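Local coordinates for programmed cell death 6-interacting protein (Homo sapiens, PDB 5WA1) that serves in endosomal cargo sorting, membrane repair and cytokinesis, and through its Bro1 domain, the part in this model, binds CHMP4 proteins of the ESCRT-III machinery, at residues E35-K40 and E66-R71; R72-R77 and L86-R91; Y93-S98 and F372-E377. One frame throughout, in Å; residues are numbered along the deposited sequence.

Overall arrangement
All three contacts lie on the same side of the chain's centre in the helical Bro1 domain, their centres 12 to 14 Å apart. Helix 56-75 serves contacts 1 and 2, helix 83-97 contacts 2 and 3. Contact 1 is the buried one: an incoming loop sets a leucine between a serine, which takes a weak backbone bond, and the chain of a buried arginine. Contact 2, nearer the surface, rests on van der Waals contacts of alanines, a threonine methyl and a leucine, where two successive helices meet near their connection. Contact 3 is partly buried and the most polar, a glutamine gripping the C-terminal segment beside a phenylalanine. Leu67 of contact 1 packs on Gln95 of contact 3, joining the two.

Contact 1. Residues E35-K40 and E66-R71; sequences EVDLAK and ELSKLR
Leu38 lies against Ser68 and Arg71, and these three residues supply most of the 309 Å² buried here. Leu38 CA is 4.8 Å from Ser68 CA, the nearest pair of CA atoms across the contact, and Leu38 CB points toward the helix. The branch that does most of the touching is CD1: it sits 3.8 Å from Leu67 CG and 3.9 Å from Arg71 CD, a methyl lodged between residues one helical turn apart. The side chains of Leu38 and Arg71 cross at about a right angle, leucine over the methylene part of the arginine.

Ser68 meets the loop through both of its side-chain atoms. OG, anti to its own backbone N (chi1 -162°), accepts a weak bond from Leu38 N at 3.1 Å, bent to 135° at the hydrogen, while CB packs 3.7 Å from Ala39 N. That same Ala39 N gives a weak capping bond to Asp37 OD1, 3.2 Å away, where the chain turns into helix 39-49.

Arg71 runs extended from CG to NE and carries its guanidinium past Val36. The valine lies over one face, with CB 4.0 Å from NH2. What fixes the charged end is elsewhere: NE is in a salt bridge with Glu140, while NH1 and NH2 bond to Thr33 OG1 and Ser34 O. Three partners thus hold the buried guanidinium, and the Glu140 carboxylate would be expected to balance its charge. Tyr92, Leu112 and Phe114 close round Leu38, and Trp116 packs on the arginine. The arrangement is an N-terminal helix cap, made by Asp37, whose following residues pack on helix 56-75 in the Bro1 domain.

Contact 2. Residues R72-R77 and L86-R91; sequences RAAVGR and LETLLR
A small apolar contact between successive helices, nearer the surface than the core, joins the C-terminal end of helix 56-75 to helix 83-97. Ala74 sits at its middle, its CA 4.8 Å from Leu89 CA, a spacing that the short alanine side chain permits. Its CB points toward the second helix and lies 3.9 Å from the backbone O of Thr88.

Thr88 touches with its methyl. CG2 is anti to the backbone N, which directs it at the first helix, where it packs 3.9 Å from Ala74 CA and 4.1 Å from Ala73 CB. The hydroxyl is engaged within its own helix, OG1 bonding to Gly84 O. The two helices are consecutive in the chain and belong to the helical Bro1 fold, with only a few residues between helix 56-75 and helix 83-97, so this contact lies close to their connection.

Leu89 closes the other flank. Its chi1 of -103° is far from a staggered value and brings CG to 3.6 Å from Ala74 O, an ordinary van der Waals contact of the branch carbon with a carbonyl oxygen that CD2 meets as well. CD2 reaches on to Val75 CG1, 4.0 Å away, where the two side chains cross at about a right angle. Beyond the pair, Leu89 also packs on Asn147 and Cys148 of helix 137-157, while Val75 touches Thr33 in the N-terminal loop.

Contact 3. Residues Y93-S98 and F372-E377; sequences YDQICS and FTDLFE
Gln95 and Asp94 of helix 83-97 receive the C-terminal segment 372-377, which wraps onto the helix of the Bro1 domain with an Asx turn at Asp374 and a type I beta turn from Asp374 to Glu377. The segment belongs to the region mapped as interacting with CHMP4 proteins, although this contact itself is within the domain.

The tight part is centred on Gln95. The bend at chi2 (55°) carries CD toward the turn, where both ends of the amide find partners. OE1 accepts from Leu375 N at 2.9 Å, the donor tilted 32° from the carbonyl plane, and NE2 donates to Asp374 OD1; the modelled separation of that second pair is too short to be taken literally. Next to Gln95, Asp94 CB makes a CH-pi contact over one face of Phe372, 3.7 Å from the ring centroid, while the Asp94 carboxylate accepts from the backbone N atoms of Ile368 and Ser369.

Ser98 lies between the tight and open parts: OG, weakly bonded to Asp94 O, is 3.8 Å from Phe372 CE2, and Ser98 O is buried with no partner in the model. On the open side, Thr373 is exposed and turns its side chain away, and Leu375 sits at the rim. Back at the tight end, Asp374 OD1 also takes Phe376 N at 2.9 Å, nearly straight at 171°, the donor standing well above the carboxylate plane.

Contact 1. Residues E35-K40 and E66-R71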
ATOM      1  N   GLU A  35       2.119 -18.579  19.068  1.00 73.69           N
ATOM      2  CA  GLU A  35       0.773 -18.908  19.521  1.00 79.25           C
ATOM      3  C   GLU A  35       0.581 -18.503  20.980  1.00 80.04           C
ATOM      4  O   GLU A  35       1.438 -18.758  21.831  1.00 78.78           O
ATOM      5  CB  GLU A  35       0.505 -20.406  19.349  1.00 86.14           C
ATOM      6  CG  GLU A  35      -0.928 -20.814  19.657  1.00 97.70           C
ATOM      7  CD  GLU A  35      -1.172 -22.307  19.493  1.00103.35           C
ATOM      8  OE1 GLU A  35      -0.428 -22.952  18.723  1.00110.75           O
ATOM      9  OE2 GLU A  35      -2.110 -22.829  20.135  1.00 90.44           O
ATOM     10  N   VAL A  36      -0.556 -17.870  21.267  1.00 73.74           N
ATOM     11  CA  VAL A  36      -0.876 -17.395  22.610  1.00 84.36           C
ATOM     12  C   VAL A  36      -2.257 -17.905  23.009  1.00 83.68           C
ATOM     13  O   VAL A  36      -3.196 -17.872  22.207  1.00 89.18           O
ATOM     14  CB  VAL A  36      -0.814 -15.853  22.684  1.00 88.88           C
ATOM     15  CG1 VAL A  36      -1.494 -15.344  23.940  1.00 91.86           C
ATOM     16  CG2 VAL A  36       0.634 -15.385  22.638  1.00 82.46           C
ATOM     17  N   ASP A  37      -2.382 -18.372  24.251  1.00 88.54           N
ATOM     18  CA  ASP A  37      -3.670 -18.803  24.793  1.00 84.94           C
ATOM     19  C   ASP A  37      -4.408 -17.575  25.317  1.00 82.02           C
ATOM     20  O   ASP A  37      -4.257 -17.174  26.474  1.00 87.43           O
ATOM     21  CB  ASP A  37      -3.484 -19.844  25.893  1.00 91.43           C
ATOM     22  CG  ASP A  37      -4.802 -20.270  26.520  1.00 96.39           C
ATOM     23  OD1 ASP A  37      -5.856 -20.071  25.880  1.00105.71           O
ATOM     24  OD2 ASP A  37      -4.784 -20.799  27.650  1.00109.77           O
ATOM     25  N   LEU A  38      -5.227 -16.972  24.453  1.00 89.20           N
ATOM     26  CA  LEU A  38      -6.004 -15.807  24.864  1.00 95.48           C
ATOM     27  C   LEU A  38      -7.070 -16.161  25.890  1.00 99.64           C
ATOM     28  O   LEU A  38      -7.459 -15.306  26.695  1.00 93.77           O
ATOM     29  CB  LEU A  38      -6.669 -15.154  23.653  1.00 88.11           C
ATOM     30  CG  LEU A  38      -5.804 -14.277  22.759  1.00 80.60           C
ATOM     31  CD1 LEU A  38      -6.690 -13.500  21.781  1.00 73.24           C
ATOM     32  CD2 LEU A  38      -4.961 -13.344  23.608  1.00 91.69           C
ATOM     33  N   ALA A  39      -7.557 -17.401  25.871  1.00108.58           N
ATOM     34  CA  ALA A  39      -8.724 -17.757  26.666  1.00122.69           C
ATOM     35  C   ALA A  39      -8.429 -17.675  28.160  1.00124.57           C
ATOM     36  O   ALA A  39      -9.089 -16.931  28.893  1.00129.78           O
ATOM     37  CB  ALA A  39      -9.208 -19.158  26.284  1.00128.84           C
ATOM     38  N   LYS A  40      -7.418 -18.417  28.620  1.00118.91           N
ATOM     39  CA  LYS A  40      -7.165 -18.579  30.052  1.00112.04           C
ATOM     40  C   LYS A  40      -7.068 -17.265  30.825  1.00111.01           C
ATOM     41  O   LYS A  40      -7.758 -17.134  31.851  1.00102.03           O
ATOM     42  CB  LYS A  40      -5.900 -19.427  30.238  1.00108.33           C
ATOM     43  CG  LYS A  40      -5.813 -20.131  31.584  1.00119.01           C
ATOM     44  CD  LYS A  40      -4.650 -21.112  31.615  1.00125.65           C
ATOM     45  CE  LYS A  40      -4.771 -22.081  32.783  1.00128.83           C
ATOM     46  NZ  LYS A  40      -5.982 -22.939  32.670  1.00132.46           N
ATOM     47  N   GLU A  66     -13.825 -18.341  21.737  1.00 85.04           N
ATOM     48  CA  GLU A  66     -13.924 -18.014  20.318  1.00 83.93           C
ATOM     49  C   GLU A  66     -12.904 -16.960  19.908  1.00 77.83           C
ATOM     50  O   GLU A  66     -12.488 -16.927  18.745  1.00 71.18           O
ATOM     51  CB  GLU A  66     -15.337 -17.543  19.975  1.00101.27           C
ATOM     52  CG  GLU A  66     -16.358 -18.668  19.875  1.00122.01           C
ATOM     53  CD  GLU A  66     -15.985 -19.700  18.823  1.00129.91           C
ATOM     54  OE1 GLU A  66     -15.730 -20.866  19.196  1.00132.02           O
ATOM     55  OE2 GLU A  66     -15.939 -19.341  17.626  1.00127.46           O
ATOM     56  N   LEU A  67     -12.495 -16.092  20.837  1.00 74.24           N
ATOM     57  CA  LEU A  67     -11.512 -15.074  20.492  1.00 82.86           C
ATOM     58  C   LEU A  67     -10.123 -15.680  20.336  1.00 79.75           C
ATOM     59  O   LEU A  67      -9.375 -15.310  19.422  1.00 66.47           O
ATOM     60  CB  LEU A  67     -11.493 -13.967  21.544  1.00 85.26           C
ATOM     61  CG  LEU A  67     -10.423 -12.917  21.220  1.00 81.96           C
ATOM     62  CD1 LEU A  67     -10.690 -12.267  19.864  1.00 84.30           C
ATOM     63  CD2 LEU A  67     -10.307 -11.874  22.312  1.00 87.75           C
ATOM     64  N   SER A  68      -9.760 -16.605  21.225  1.00 74.86           N
ATOM     65  CA  SER A  68      -8.483 -17.298  21.087  1.00 75.91           C
ATOM     66  C   SER A  68      -8.441 -18.091  19.788  1.00 68.61           C
ATOM     67  O   SER A  68      -7.416 -18.113  19.094  1.00 68.76           O
ATOM     68  CB  SER A  68      -8.250 -18.220  22.292  1.00 75.42           C
ATOM     69  OG  SER A  68      -6.876 -18.580  22.386  1.00 76.64           O
ATOM     70  N   LYS A  69      -9.553 -18.752  19.446  1.00 71.76           N
ATOM     71  CA  LYS A  69      -9.651 -19.444  18.168  1.00 68.84           C
ATOM     72  C   LYS A  69      -9.487 -18.471  17.011  1.00 69.23           C
ATOM     73  O   LYS A  69      -8.786 -18.766  16.035  1.00 67.04           O
ATOM     74  CB  LYS A  69     -10.992 -20.171  18.081  1.00 72.07           C
ATOM     75  CG  LYS A  69     -11.334 -20.746  16.717  1.00 71.38           C
ATOM     76  CD  LYS A  69     -12.683 -21.465  16.781  1.00 90.17           C
ATOM     77  CE  LYS A  69     -13.150 -21.941  15.414  1.00 93.90           C
ATOM     78  NZ  LYS A  69     -14.459 -22.651  15.504  1.00101.21           N
ATOM     79  N   LEU A  70     -10.109 -17.293  17.117  1.00 65.39           N
ATOM     80  CA  LEU A  70     -10.012 -16.297  16.056  1.00 62.66           C
ATOM     81  C   LEU A  70      -8.579 -15.818  15.875  1.00 68.27           C
ATOM     82  O   LEU A  70      -8.139 -15.585  14.744  1.00 57.96           O
ATOM     83  CB  LEU A  70     -10.941 -15.116  16.348  1.00 63.34           C
ATOM     84  CG  LEU A  70     -10.833 -13.907  15.404  1.00 65.06           C
ATOM     85  CD1 LEU A  70     -11.077 -14.330  13.961  1.00 64.93           C
ATOM     86  CD2 LEU A  70     -11.800 -12.803  15.813  1.00 62.90           C
ATOM     87  N   ARG A  71      -7.832 -15.668  16.974  1.00 65.71           N
ATOM     88  CA  ARG A  71      -6.438 -15.253  16.852  1.00 66.72           C
ATOM     89  C   ARG A  71      -5.631 -16.286  16.079  1.00 57.36           C
ATOM     90  O   ARG A  71      -4.843 -15.940  15.194  1.00 59.35           O
ATOM     91  CB  ARG A  71      -5.815 -15.016  18.234  1.00 62.12           C
ATOM     92  CG  ARG A  71      -4.394 -14.472  18.123  1.00 63.03           C
ATOM     93  CD  ARG A  71      -3.692 -14.271  19.460  1.00 64.28           C
ATOM     94  NE  ARG A  71      -2.566 -13.354  19.290  1.00 68.45           N
ATOM     95  CZ  ARG A  71      -1.329 -13.728  18.981  1.00 62.74           C
ATOM     96  NH1 ARG A  71      -0.374 -12.815  18.841  1.00 67.03           N
ATOM     97  NH2 ARG A  71      -1.034 -15.014  18.828  1.00 58.35           N
TER

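Contact 2. Residues R72-R77 and L86-R91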
ATOM      1  N   ARG A  72      -5.806 -17.570  16.413  1.00 59.44           N
ATOM      2  CA  ARG A  72      -5.087 -18.620  15.700  1.00 66.71           C
ATOM      3  C   ARG A  72      -5.401 -18.587  14.206  1.00 64.76           C
ATOM      4  O   ARG A  72      -4.503 -18.763  13.372  1.00 63.98           O
ATOM      5  CB  ARG A  72      -5.424 -19.988  16.294  1.00 61.91           C
ATOM      6  CG  ARG A  72      -4.971 -20.170  17.744  1.00 65.72           C
ATOM      7  CD  ARG A  72      -5.060 -21.629  18.185  1.00 69.69           C
ATOM      8  NE  ARG A  72      -6.438 -22.105  18.289  1.00 74.38           N
ATOM      9  CZ  ARG A  72      -7.176 -22.027  19.391  1.00 83.30           C
ATOM     10  NH1 ARG A  72      -6.672 -21.492  20.496  1.00 86.90           N
ATOM     11  NH2 ARG A  72      -8.422 -22.485  19.392  1.00 82.78           N
ATOM     12  N   ALA A  73      -6.664 -18.338  13.848  1.00 57.87           N
ATOM     13  CA  ALA A  73      -7.024 -18.273  12.433  1.00 63.29           C
ATOM     14  C   ALA A  73      -6.487 -17.013  11.755  1.00 64.05           C
ATOM     15  O   ALA A  73      -6.184 -17.040  10.556  1.00 60.95           O
ATOM     16  CB  ALA A  73      -8.541 -18.353  12.280  1.00 58.62           C
ATOM     17  N   ALA A  74      -6.365 -15.902  12.485  1.00 56.94           N
ATOM     18  CA  ALA A  74      -5.938 -14.646  11.874  1.00 57.85           C
ATOM     19  C   ALA A  74      -4.425 -14.530  11.737  1.00 56.86           C
ATOM     20  O   ALA A  74      -3.939 -13.954  10.758  1.00 55.72           O
ATOM     21  CB  ALA A  74      -6.458 -13.448  12.677  1.00 53.09           C
ATOM     22  N   VAL A  75      -3.657 -15.037  12.705  1.00 53.38           N
ATOM     23  CA  VAL A  75      -2.220 -14.809  12.718  1.00 58.13           C
ATOM     24  C   VAL A  75      -1.409 -16.081  12.908  1.00 63.50           C
ATOM     25  O   VAL A  75      -0.181 -16.008  12.988  1.00 65.08           O
ATOM     26  CB  VAL A  75      -1.822 -13.758  13.780  1.00 53.80           C
ATOM     27  CG1 VAL A  75      -2.412 -12.388  13.421  1.00 62.87           C
ATOM     28  CG2 VAL A  75      -2.255 -14.184  15.170  1.00 61.96           C
ATOM     29  N   GLY A  76      -2.046 -17.251  12.970  1.00 64.13           N
ATOM     30  CA  GLY A  76      -1.309 -18.484  13.166  1.00 69.83           C
ATOM     31  C   GLY A  76      -0.992 -19.246  11.892  1.00 91.27           C
ATOM     32  O   GLY A  76      -0.036 -20.026  11.859  1.00103.45           O
ATOM     33  N   ARG A  77      -1.785 -19.036  10.842  1.00 93.74           N
ATOM     34  CA  ARG A  77      -1.625 -19.755   9.581  1.00102.72           C
ATOM     35  C   ARG A  77      -1.174 -18.793   8.491  1.00112.56           C
ATOM     36  O   ARG A  77      -1.991 -18.009   7.983  1.00113.08           O
ATOM     37  CB  ARG A  77      -2.939 -20.433   9.176  1.00 99.52           C
ATOM     38  CG  ARG A  77      -3.655 -21.149  10.301  1.00105.67           C
ATOM     39  CD  ARG A  77      -5.116 -21.367   9.949  1.00115.49           C
ATOM     40  NE  ARG A  77      -5.887 -21.842  11.095  1.00127.01           N
ATOM     41  CZ  ARG A  77      -7.215 -21.915  11.128  1.00131.45           C
ATOM     42  NH1 ARG A  77      -7.926 -21.536  10.072  1.00133.50           N
ATOM     43  NH2 ARG A  77      -7.830 -22.359  12.214  1.00132.12           N
ATOM     44  N   LEU A  86      -8.172 -12.149   4.595  1.00 55.30           N
ATOM     45  CA  LEU A  86      -8.109 -10.738   4.969  1.00 54.23           C
ATOM     46  C   LEU A  86      -9.258 -10.375   5.903  1.00 47.14           C
ATOM     47  O   LEU A  86      -9.054  -9.704   6.920  1.00 48.53           O
ATOM     48  CB  LEU A  86      -8.124  -9.841   3.721  1.00 45.83           C
ATOM     49  CG  LEU A  86      -8.062  -8.343   4.041  1.00 48.55           C
ATOM     50  CD1 LEU A  86      -6.825  -8.020   4.870  1.00 40.27           C
ATOM     51  CD2 LEU A  86      -8.084  -7.480   2.778  1.00 51.86           C
ATOM     52  N   GLU A  87     -10.477 -10.813   5.574  1.00 48.37           N
ATOM     53  CA  GLU A  87     -11.611 -10.535   6.452  1.00 57.67           C
ATOM     54  C   GLU A  87     -11.410 -11.136   7.836  1.00 58.01           C
ATOM     55  O   GLU A  87     -11.835 -10.541   8.834  1.00 55.25           O
ATOM     56  CB  GLU A  87     -12.910 -11.052   5.828  1.00 61.90           C
ATOM     57  CG  GLU A  87     -13.456 -10.158   4.720  1.00 74.68           C
ATOM     58  CD  GLU A  87     -13.807  -8.760   5.212  1.00 80.25           C
ATOM     59  OE1 GLU A  87     -14.268  -8.628   6.368  1.00 66.58           O
ATOM     60  OE2 GLU A  87     -13.611  -7.791   4.444  1.00 79.95           O
ATOM     61  N   THR A  88     -10.762 -12.302   7.924  1.00 53.91           N
ATOM     62  CA  THR A  88     -10.460 -12.869   9.235  1.00 59.83           C
ATOM     63  C   THR A  88      -9.488 -11.984  10.005  1.00 62.81           C
ATOM     64  O   THR A  88      -9.680 -11.721  11.201  1.00 53.99           O
ATOM     65  CB  THR A  88      -9.899 -14.283   9.083  1.00 60.51           C
ATOM     66  OG1 THR A  88     -10.866 -15.108   8.423  1.00 56.50           O
ATOM     67  CG2 THR A  88      -9.581 -14.876  10.452  1.00 63.91           C
ATOM     68  N   LEU A  89      -8.439 -11.504   9.334  1.00 54.82           N
ATOM     69  CA  LEU A  89      -7.542 -10.538   9.957  1.00 54.30           C
ATOM     70  C   LEU A  89      -8.292  -9.276  10.357  1.00 47.53           C
ATOM     71  O   LEU A  89      -8.140  -8.779  11.479  1.00 51.55           O
ATOM     72  CB  LEU A  89      -6.397 -10.193   9.000  1.00 56.22           C
ATOM     73  CG  LEU A  89      -5.066 -10.859   9.319  1.00 53.37           C
ATOM     74  CD1 LEU A  89      -4.058 -10.567   8.227  1.00 48.60           C
ATOM     75  CD2 LEU A  89      -4.557 -10.391  10.679  1.00 51.28           C
ATOM     76  N   LEU A  90      -9.083  -8.724   9.429  1.00 47.94           N
ATOM     77  CA  LEU A  90      -9.849  -7.517   9.726  1.00 53.09           C
ATOM     78  C   LEU A  90     -10.779  -7.741  10.908  1.00 56.55           C
ATOM     79  O   LEU A  90     -10.885  -6.890  11.801  1.00 55.97           O
ATOM     80  CB  LEU A  90     -10.652  -7.092   8.503  1.00 51.54           C
ATOM     81  CG  LEU A  90      -9.816  -6.698   7.288  1.00 54.54           C
ATOM     82  CD1 LEU A  90     -10.728  -6.349   6.129  1.00 55.99           C
ATOM     83  CD2 LEU A  90      -8.897  -5.546   7.637  1.00 51.79           C
ATOM     84  N   ARG A  91     -11.466  -8.884  10.927  1.00 56.41           N
ATOM     85  CA  ARG A  91     -12.361  -9.189  12.034  1.00 55.82           C
ATOM     86  C   ARG A  91     -11.600  -9.254  13.352  1.00 66.36           C
ATOM     87  O   ARG A  91     -12.070  -8.738  14.375  1.00 58.30           O
ATOM     88  CB  ARG A  91     -13.096 -10.503  11.771  1.00 57.53           C
ATOM     89  CG  ARG A  91     -14.039 -10.896  12.903  1.00 65.15           C
ATOM     90  CD  ARG A  91     -14.521 -12.337  12.785  1.00 71.99           C
ATOM     91  NE  ARG A  91     -15.155 -12.783  14.025  1.00 80.86           N
ATOM     92  CZ  ARG A  91     -15.512 -14.037  14.281  1.00 81.53           C
ATOM     93  NH1 ARG A  91     -15.306 -14.989  13.378  1.00 82.42           N
ATOM     94  NH2 ARG A  91     -16.075 -14.340  15.443  1.00 77.72           N
TER

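Contact 3. Residues Y93-S98 and F372-E377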
ATOM      1  N   TYR A  93      -8.827  -7.718  14.132  1.00 57.56           N
ATOM      2  CA  TYR A  93      -8.477  -6.356  14.529  1.00 52.52           C
ATOM      3  C   TYR A  93      -9.667  -5.639  15.153  1.00 55.20           C
ATOM      4  O   TYR A  93      -9.522  -4.964  16.180  1.00 60.97           O
ATOM      5  CB  TYR A  93      -7.953  -5.559  13.328  1.00 49.77           C
ATOM      6  CG  TYR A  93      -7.556  -4.150  13.696  1.00 57.22           C
ATOM      7  CD1 TYR A  93      -6.347  -3.894  14.325  1.00 49.40           C
ATOM      8  CD2 TYR A  93      -8.397  -3.074  13.426  1.00 63.32           C
ATOM      9  CE1 TYR A  93      -5.976  -2.607  14.668  1.00 57.20           C
ATOM     10  CE2 TYR A  93      -8.032  -1.779  13.763  1.00 58.50           C
ATOM     11  CZ  TYR A  93      -6.822  -1.553  14.383  1.00 60.06           C
ATOM     12  OH  TYR A  93      -6.455  -0.270  14.727  1.00 69.94           O
ATOM     13  N   ASP A  94     -10.852  -5.770  14.551  1.00 64.63           N
ATOM     14  CA  ASP A  94     -12.046  -5.165  15.133  1.00 62.90           C
ATOM     15  C   ASP A  94     -12.311  -5.702  16.534  1.00 67.04           C
ATOM     16  O   ASP A  94     -12.680  -4.943  17.437  1.00 69.42           O
ATOM     17  CB  ASP A  94     -13.263  -5.418  14.241  1.00 70.51           C
ATOM     18  CG  ASP A  94     -13.259  -4.575  12.980  1.00 85.93           C
ATOM     19  OD1 ASP A  94     -12.465  -3.612  12.905  1.00 89.05           O
ATOM     20  OD2 ASP A  94     -14.061  -4.871  12.069  1.00 88.00           O
ATOM     21  N   GLN A  95     -12.125  -7.006  16.735  1.00 69.34           N
ATOM     22  CA  GLN A  95     -12.465  -7.599  18.022  1.00 70.88           C
ATOM     23  C   GLN A  95     -11.541  -7.087  19.121  1.00 71.63           C
ATOM     24  O   GLN A  95     -12.005  -6.735  20.211  1.00 83.90           O
ATOM     25  CB  GLN A  95     -12.418  -9.122  17.925  1.00 67.18           C
ATOM     26  CG  GLN A  95     -13.162  -9.837  19.047  1.00 81.65           C
ATOM     27  CD  GLN A  95     -14.608  -9.396  19.160  1.00 81.96           C
ATOM     28  OE1 GLN A  95     -15.488  -9.922  18.475  1.00 79.95           O
ATOM     29  NE2 GLN A  95     -14.860  -8.425  20.032  1.00 82.19           N
ATOM     30  N   ILE A  96     -10.239  -7.002  18.840  1.00 72.51           N
ATOM     31  CA  ILE A  96      -9.281  -6.536  19.840  1.00 73.28           C
ATOM     32  C   ILE A  96      -9.539  -5.077  20.206  1.00 74.19           C
ATOM     33  O   ILE A  96      -9.503  -4.703  21.387  1.00 77.97           O
ATOM     34  CB  ILE A  96      -7.845  -6.749  19.337  1.00 79.10           C
ATOM     35  CG1 ILE A  96      -7.591  -8.236  19.068  1.00 81.83           C
ATOM     36  CG2 ILE A  96      -6.843  -6.198  20.335  1.00 78.33           C
ATOM     37  CD1 ILE A  96      -7.681  -9.113  20.290  1.00 89.79           C
ATOM     38  N   CYS A  97      -9.796  -4.225  19.210  1.00 74.07           N
ATOM     39  CA  CYS A  97     -10.110  -2.834  19.517  1.00 75.95           C
ATOM     40  C   CYS A  97     -11.346  -2.731  20.407  1.00 87.91           C
ATOM     41  O   CYS A  97     -11.383  -1.920  21.339  1.00 88.61           O
ATOM     42  CB  CYS A  97     -10.296  -2.040  18.228  1.00 73.08           C
ATOM     43  SG  CYS A  97      -8.798  -1.969  17.225  1.00 77.21           S
ATOM     44  N   SER A  98     -12.354  -3.572  20.159  1.00 90.27           N
ATOM     45  CA  SER A  98     -13.604  -3.541  20.913  1.00 96.49           C
ATOM     46  C   SER A  98     -13.477  -4.111  22.320  1.00110.20           C
ATOM     47  O   SER A  98     -14.464  -4.103  23.063  1.00118.44           O
ATOM     48  CB  SER A  98     -14.689  -4.312  20.156  1.00 98.12           C
ATOM     49  OG  SER A  98     -15.122  -3.605  19.012  1.00101.53           O
ATOM     50  N   PHE A 372     -19.473  -7.141  11.057  1.00 94.50           N
ATOM     51  CA  PHE A 372     -18.798  -7.351  12.327  1.00 95.58           C
ATOM     52  C   PHE A 372     -19.805  -7.456  13.465  1.00102.56           C
ATOM     53  O   PHE A 372     -20.803  -6.731  13.503  1.00102.14           O
ATOM     54  CB  PHE A 372     -17.806  -6.225  12.613  1.00 84.13           C
ATOM     55  CG  PHE A 372     -17.197  -6.302  13.987  1.00 85.77           C
ATOM     56  CD1 PHE A 372     -16.276  -7.290  14.297  1.00 81.10           C
ATOM     57  CD2 PHE A 372     -17.558  -5.399  14.975  1.00 87.96           C
ATOM     58  CE1 PHE A 372     -15.723  -7.373  15.564  1.00 79.79           C
ATOM     59  CE2 PHE A 372     -17.005  -5.472  16.241  1.00 87.85           C
ATOM     60  CZ  PHE A 372     -16.086  -6.461  16.536  1.00 87.17           C
ATOM     61  N   THR A 373     -19.539  -8.376  14.390  1.00102.64           N
ATOM     62  CA  THR A 373     -20.338  -8.540  15.602  1.00110.29           C
ATOM     63  C   THR A 373     -19.372  -8.735  16.764  1.00 99.95           C
ATOM     64  O   THR A 373     -18.636  -9.725  16.794  1.00104.29           O
ATOM     65  CB  THR A 373     -21.304  -9.725  15.487  1.00118.47           C
ATOM     66  OG1 THR A 373     -20.571 -10.923  15.191  1.00124.79           O
ATOM     67  CG2 THR A 373     -22.342  -9.488  14.391  1.00112.05           C
ATOM     68  N   ASP A 374     -19.357  -7.788  17.705  1.00 98.04           N
ATOM     69  CA  ASP A 374     -18.499  -7.910  18.880  1.00105.39           C
ATOM     70  C   ASP A 374     -18.924  -9.112  19.713  1.00109.04           C
ATOM     71  O   ASP A 374     -20.102  -9.271  20.041  1.00106.53           O
ATOM     72  CB  ASP A 374     -18.548  -6.625  19.716  1.00110.01           C
ATOM     73  CG  ASP A 374     -17.719  -6.710  21.009  1.00109.28           C
ATOM     74  OD1 ASP A 374     -16.855  -7.604  21.133  1.00107.32           O
ATOM     75  OD2 ASP A 374     -17.927  -5.862  21.906  1.00108.19           O
ATOM     76  N   LEU A 375     -17.952  -9.965  20.049  1.00109.28           N
ATOM     77  CA  LEU A 375     -18.221 -11.139  20.866  1.00106.25           C
ATOM     78  C   LEU A 375     -18.515 -10.781  22.318  1.00116.17           C
ATOM     79  O   LEU A 375     -19.056 -11.615  23.051  1.00111.08           O
ATOM     80  CB  LEU A 375     -17.034 -12.100  20.799  1.00 96.61           C
ATOM     81  CG  LEU A 375     -16.861 -12.910  19.514  1.00 91.17           C
ATOM     82  CD1 LEU A 375     -15.468 -13.521  19.465  1.00 97.02           C
ATOM     83  CD2 LEU A 375     -17.921 -13.990  19.416  1.00 93.54           C
ATOM     84  N   PHE A 376     -18.170  -9.571  22.748  1.00122.53           N
ATOM     85  CA  PHE A 376     -18.407  -9.103  24.108  1.00127.08           C
ATOM     86  C   PHE A 376     -19.296  -7.866  24.102  1.00132.33           C
ATOM     87  O   PHE A 376     -19.114  -6.942  24.898  1.00134.04           O
ATOM     88  CB  PHE A 376     -17.087  -8.816  24.819  1.00127.60           C
ATOM     89  CG  PHE A 376     -16.167  -9.999  24.894  1.00126.16           C
ATOM     90  CD1 PHE A 376     -15.243 -10.242  23.892  1.00119.67           C
ATOM     91  CD2 PHE A 376     -16.222 -10.869  25.971  1.00129.65           C
ATOM     92  CE1 PHE A 376     -14.394 -11.331  23.959  1.00119.01           C
ATOM     93  CE2 PHE A 376     -15.375 -11.960  26.046  1.00127.41           C
ATOM     94  CZ  PHE A 376     -14.459 -12.190  25.037  1.00120.80           C
ATOM     95  N   GLU A 377     -20.274  -7.839  23.193  1.00135.17           N
ATOM     96  CA  GLU A 377     -21.102  -6.649  23.027  1.00138.87           C
ATOM     97  C   GLU A 377     -22.044  -6.450  24.207  1.00137.03           C
ATOM     98  O   GLU A 377     -22.311  -5.311  24.606  1.00134.97           O
ATOM     99  CB  GLU A 377     -21.895  -6.742  21.724  1.00144.95           C
ATOM    100  CG  GLU A 377     -22.717  -5.503  21.418  1.00156.69           C
ATOM    101  CD  GLU A 377     -23.510  -5.630  20.136  1.00165.75           C
ATOM    102  OE1 GLU A 377     -23.470  -6.713  19.517  1.00167.55           O
ATOM    103  OE2 GLU A 377     -24.176  -4.647  19.748  1.00170.81           O
TER